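StAR-related lipid transfer protein 5 (Homo sapiens, PDB 2R55) probably binds cholesterol or other sterols in a START domain and may carry them, or other lipids, within the cell. Local coordinates at residues 68-74 / 189-195; 31-35 / 150-154. One frame throughout, in Å; residues are numbered along the deposited sequence.

Contact 1 of 2, residues 68-74 / 189-195; sequences LYRGEGI and NLVTFFH
Arg70 and Phe193 form a non-hydrogen-bonded antiparallel pair, their side chains running alongside each other so that Arg70 CG lies 3.4 Å from Phe193 CE1. With CG anti to the backbone N (chi1 175°) and the chain extended to NE, the arginine runs along the strand to Glu72. There NH1 donates to Glu72 OE1 at 2.7 Å in a salt bridge; OE1 lies close to the guanidinium plane, whereas NH1 comes to it from above the carboxylate plane. Val191 CG1 lies over one guanidinium face. Cutting Arg70 back to an alanine would probably leave the Glu72 carboxylate without its positive mate and strip the packing from Phe193 CE1 and Val191 CG1. Glu72 OE2 accepts a long, weak bond (3.5 Å) from Asn189 ND2, which also reaches Glu179 weakly. At the far end Leu68 CD1 sits 3.8 Å from the centroid of the His195 ring, a CH-pi contact over its face; ND1 bonds to Pro173 O and NE2 to Ser61 OG. Tyr69 pairs with Phe194 and Gly71 with Thr192 through reciprocal backbone bonds, the straightest being Gly71 N to Thr192 O (2.7 Å, 178°). Backbone bonding thus sets the strand register, while one face carries a charged pair laid across apolar neighbours.

Contact 2 of 2, residues 31-35 / 150-154; sequences VAEKM and SNATH
Val31 directs both methyls at strand 150-154 from helix 31-35. CG1, anti to the backbone N (chi1 166°), packs against Asn151 CB at 3.8 Å, and CG2 meets Thr153 CB at 3.6 Å, so the two branches contact two side chains on the same face of the strand. Ala32 follows, small enough to let the side-chain amide of Asn151 come close: Ala32 CB lies 3.5 Å from Asn151 CG, and Ala32 CA is 3.3 Å from Asn151 OD1. One turn after Val31, Met35 completes the contact. Its CB approaches Asn151 OD1 to 3.3 Å, and bends at chi2 and chi3 fold the chain round so that CE reaches Ser150 O at 3.6 Å. The Asn151 amide is therefore wedged among apolar helix atoms, with no hydrogen bond to this part of the helix; its ND2 is instead held by Ser149 OG and Leu139 O. On the opposite face of the strand, Ser150 OG bonds to Cys176 N. The axes of segments 31-35 and 150-154 cross at 117° and come within 7.9 Å. This is a helix laid across a curved, largely antiparallel sheet, as in the helix-grip fold of START domains, whose N-terminal helix packs on the sheet away from the C-terminal helix.

Overall arrangement
Both contacts are largely buried in one START domain and share its curved sheet, but they join different elements. Contact 1 is strand to strand, pairing 67-75 with 188-197; contact 2 sets helix 21-40 on strand 148-154. Their centres lie about 13 Å apart and they meet where Met35 SD packs on Phe193 CD2 at 3.8 Å, so the helix that forms one side of contact 2 also packs on contact 1. Contact 1 is dominated by backbone hydrogen bonds and reaches solvent around Ile74, with a salt bridge along strand 67-75 between partly exposed residues. Contact 2 has no hydrogen bond across it and depends on side-chain packing. On the sheet face opposite helix 21-40, Tyr69 and Phe194 meet the C-terminal helix 204-227.

Contact 1 of 2, residues 68-74 / 189-195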
# COMPACT_ATOMS: atom_id res chain seq x y z
N LEU A 68 -12.06 2.29 0.26
CA LEU A 68 -10.78 2.19 0.96
C LEU A 68 -10.79 0.89 1.73
O LEU A 68 -11.78 0.58 2.39
CB LEU A 68 -10.62 3.39 1.90
CG LEU A 68 -9.60 3.44 3.05
CD1 LEU A 68 -8.16 3.42 2.55
CD2 LEU A 68 -9.84 4.67 3.95
N TYR A 69 -9.68 0.16 1.67
CA TYR A 69 -9.55 -1.17 2.28
C TYR A 69 -8.53 -1.15 3.41
O TYR A 69 -7.47 -0.52 3.29
CB TYR A 69 -9.16 -2.22 1.22
CG TYR A 69 -10.29 -2.54 0.27
CD1 TYR A 69 -10.45 -1.83 -0.92
CD2 TYR A 69 -11.22 -3.52 0.59
CE1 TYR A 69 -11.53 -2.10 -1.79
CE2 TYR A 69 -12.30 -3.81 -0.27
CZ TYR A 69 -12.44 -3.10 -1.45
OH TYR A 69 -13.50 -3.37 -2.28
N ARG A 70 -8.84 -1.87 4.49
CA ARG A 70 -8.04 -1.87 5.69
C ARG A 70 -7.70 -3.30 6.08
O ARG A 70 -8.59 -4.13 6.32
CB ARG A 70 -8.83 -1.20 6.81
CG ARG A 70 -8.18 -1.22 8.21
CD ARG A 70 -9.25 -1.16 9.27
NE ARG A 70 -8.77 -0.62 10.53
CZ ARG A 70 -8.10 -1.31 11.45
NH1 ARG A 70 -7.81 -2.60 11.25
NH2 ARG A 70 -7.71 -0.71 12.57
N GLY A 71 -6.40 -3.58 6.12
CA GLY A 71 -5.89 -4.87 6.55
C GLY A 71 -5.26 -4.75 7.92
O GLY A 71 -4.52 -3.80 8.20
N GLU A 72 -5.55 -5.70 8.79
CA GLU A 72 -4.91 -5.76 10.09
C GLU A 72 -4.47 -7.19 10.40
O GLU A 72 -5.19 -8.17 10.13
CB GLU A 72 -5.82 -5.19 11.19
CG GLU A 72 -5.35 -5.44 12.63
CD GLU A 72 -5.74 -4.32 13.61
OE1 GLU A 72 -6.83 -3.71 13.45
OE2 GLU A 72 -4.94 -4.06 14.53
N GLY A 73 -3.26 -7.31 10.96
CA GLY A 73 -2.65 -8.61 11.15
C GLY A 73 -1.27 -8.55 11.79
O GLY A 73 -0.39 -7.80 11.33
N ILE A 74 -1.11 -9.37 12.84
CA ILE A 74 0.18 -9.54 13.50
C ILE A 74 1.12 -10.33 12.60
O ILE A 74 0.83 -11.47 12.21
CB ILE A 74 0.03 -10.25 14.88
CG1 ILE A 74 -0.76 -9.37 15.86
CG2 ILE A 74 1.40 -10.54 15.47
CD1 ILE A 74 -1.54 -10.13 16.91
N ASN A 189 2.81 -5.52 14.66
CA ASN A 189 1.46 -5.31 14.15
C ASN A 189 1.56 -4.53 12.85
O ASN A 189 2.23 -3.47 12.80
CB ASN A 189 0.60 -4.56 15.17
CG ASN A 189 -0.90 -4.70 14.90
OD1 ASN A 189 -1.51 -5.72 15.20
ND2 ASN A 189 -1.49 -3.64 14.36
N LEU A 190 0.91 -5.05 11.80
CA LEU A 190 0.88 -4.43 10.48
C LEU A 190 -0.56 -4.09 10.05
O LEU A 190 -1.38 -5.00 9.81
CB LEU A 190 1.53 -5.35 9.44
CG LEU A 190 1.52 -4.88 7.97
CD1 LEU A 190 2.36 -3.62 7.77
CD2 LEU A 190 2.00 -5.97 7.04
N VAL A 191 -0.83 -2.79 9.94
CA VAL A 191 -2.11 -2.29 9.43
C VAL A 191 -1.85 -1.57 8.11
O VAL A 191 -1.02 -0.65 8.03
CB VAL A 191 -2.79 -1.34 10.44
CG1 VAL A 191 -4.24 -1.06 10.03
CG2 VAL A 191 -2.75 -1.94 11.83
N THR A 192 -2.55 -2.02 7.06
CA THR A 192 -2.30 -1.52 5.73
C THR A 192 -3.59 -1.05 5.10
O THR A 192 -4.66 -1.64 5.31
CB THR A 192 -1.73 -2.60 4.78
OG1 THR A 192 -2.73 -3.59 4.55
CG2 THR A 192 -0.48 -3.26 5.34
N PHE A 193 -3.48 0.02 4.30
CA PHE A 193 -4.61 0.54 3.57
C PHE A 193 -4.35 0.52 2.08
O PHE A 193 -3.35 1.06 1.62
CB PHE A 193 -4.93 1.96 4.03
CG PHE A 193 -5.28 2.04 5.47
CD1 PHE A 193 -6.56 1.77 5.89
CD2 PHE A 193 -4.30 2.33 6.41
CE1 PHE A 193 -6.88 1.81 7.23
CE2 PHE A 193 -4.62 2.37 7.75
CZ PHE A 193 -5.91 2.12 8.16
N PHE A 194 -5.26 -0.12 1.35
CA PHE A 194 -5.27 -0.10 -0.11
C PHE A 194 -6.35 0.88 -0.52
O PHE A 194 -7.49 0.79 -0.05
CB PHE A 194 -5.60 -1.49 -0.64
CG PHE A 194 -4.44 -2.43 -0.59
CD1 PHE A 194 -3.22 -2.03 -0.02
CD2 PHE A 194 -4.56 -3.72 -1.06
CE1 PHE A 194 -2.15 -2.91 0.02
CE2 PHE A 194 -3.49 -4.60 -1.01
CZ PHE A 194 -2.28 -4.19 -0.48
N HIS A 195 -5.99 1.83 -1.37
CA HIS A 195 -6.90 2.93 -1.69
C HIS A 195 -6.78 3.18 -3.16
O HIS A 195 -6.42 4.28 -3.59
CB HIS A 195 -6.45 4.18 -0.94
CG HIS A 195 -7.56 5.13 -0.65
ND1 HIS A 195 -7.43 6.14 0.29
CD2 HIS A 195 -8.82 5.24 -1.14
CE1 HIS A 195 -8.56 6.82 0.34
NE2 HIS A 195 -9.41 6.30 -0.51

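Contact 2 of 2, residues 31-35 / 150-154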
# COMPACT_ATOMS: atom_id res chain seq x y z
N VAL A 31 -0.99 13.59 3.32
CA VAL A 31 -1.26 12.19 3.02
C VAL A 31 -1.16 11.34 4.28
O VAL A 31 -2.11 10.64 4.63
CB VAL A 31 -0.34 11.65 1.91
CG1 VAL A 31 -0.39 10.13 1.84
CG2 VAL A 31 -0.70 12.27 0.58
N ALA A 32 -0.02 11.44 4.95
CA ALA A 32 0.19 10.80 6.23
C ALA A 32 -0.85 11.21 7.29
O ALA A 32 -1.33 10.36 8.05
CB ALA A 32 1.60 11.10 6.73
N GLU A 33 -1.21 12.49 7.34
CA GLU A 33 -2.29 12.96 8.24
C GLU A 33 -3.59 12.17 8.02
O GLU A 33 -4.19 11.71 9.00
CB GLU A 33 -2.51 14.47 8.14
CG GLU A 33 -1.64 15.27 9.11
CD GLU A 33 -1.27 16.67 8.60
OE1 GLU A 33 -2.02 17.25 7.76
OE2 GLU A 33 -0.21 17.18 9.04
N LYS A 34 -3.98 11.98 6.75
CA LYS A 34 -5.16 11.19 6.42
C LYS A 34 -5.00 9.73 6.81
O LYS A 34 -5.90 9.09 7.33
CB LYS A 34 -5.48 11.30 4.93
CG LYS A 34 -6.26 12.57 4.60
CD LYS A 34 -6.21 12.83 3.12
CE LYS A 34 -6.95 14.09 2.75
NZ LYS A 34 -6.94 14.16 1.28
N MET A 35 -3.81 9.21 6.54
CA MET A 35 -3.49 7.87 6.92
C MET A 35 -3.61 7.68 8.42
O MET A 35 -4.23 6.73 8.88
CB MET A 35 -2.10 7.54 6.40
CG MET A 35 -2.12 7.11 4.95
SD MET A 35 -2.68 5.40 4.80
CE MET A 35 -1.29 4.53 5.51
N SER A 150 4.33 4.03 5.87
CA SER A 150 4.48 4.45 4.50
C SER A 150 3.19 5.08 4.07
O SER A 150 2.10 4.58 4.37
CB SER A 150 4.88 3.29 3.58
OG SER A 150 3.98 2.19 3.68
N ASN A 151 3.32 6.18 3.34
CA ASN A 151 2.20 7.03 3.02
C ASN A 151 2.34 7.46 1.57
O ASN A 151 3.21 8.26 1.22
CB ASN A 151 2.19 8.25 3.95
CG ASN A 151 2.20 7.87 5.44
OD1 ASN A 151 1.16 7.63 6.04
ND2 ASN A 151 3.38 7.82 6.02
N ALA A 152 1.48 6.92 0.73
CA ALA A 152 1.65 7.05 -0.69
C ALA A 152 0.39 7.64 -1.31
O ALA A 152 -0.71 7.27 -0.92
CB ALA A 152 1.95 5.68 -1.26
N THR A 153 0.56 8.59 -2.23
CA THR A 153 -0.55 9.09 -3.04
C THR A 153 -0.14 9.29 -4.51
O THR A 153 1.03 9.52 -4.78
CB THR A 153 -1.19 10.37 -2.43
OG1 THR A 153 -2.60 10.40 -2.70
CG2 THR A 153 -0.57 11.64 -3.02
N HIS A 154 -1.08 9.22 -5.44
CA HIS A 154 -0.76 9.43 -6.86
C HIS A 154 -0.23 10.85 -7.13
O HIS A 154 -0.65 11.82 -6.47
CB HIS A 154 -1.98 9.18 -7.72
CG HIS A 154 -2.96 10.30 -7.70
ND1 HIS A 154 -3.93 10.43 -6.72
CD2 HIS A 154 -3.12 11.37 -8.53
CE1 HIS A 154 -4.64 11.52 -6.95
NE2 HIS A 154 -4.17 12.10 -8.05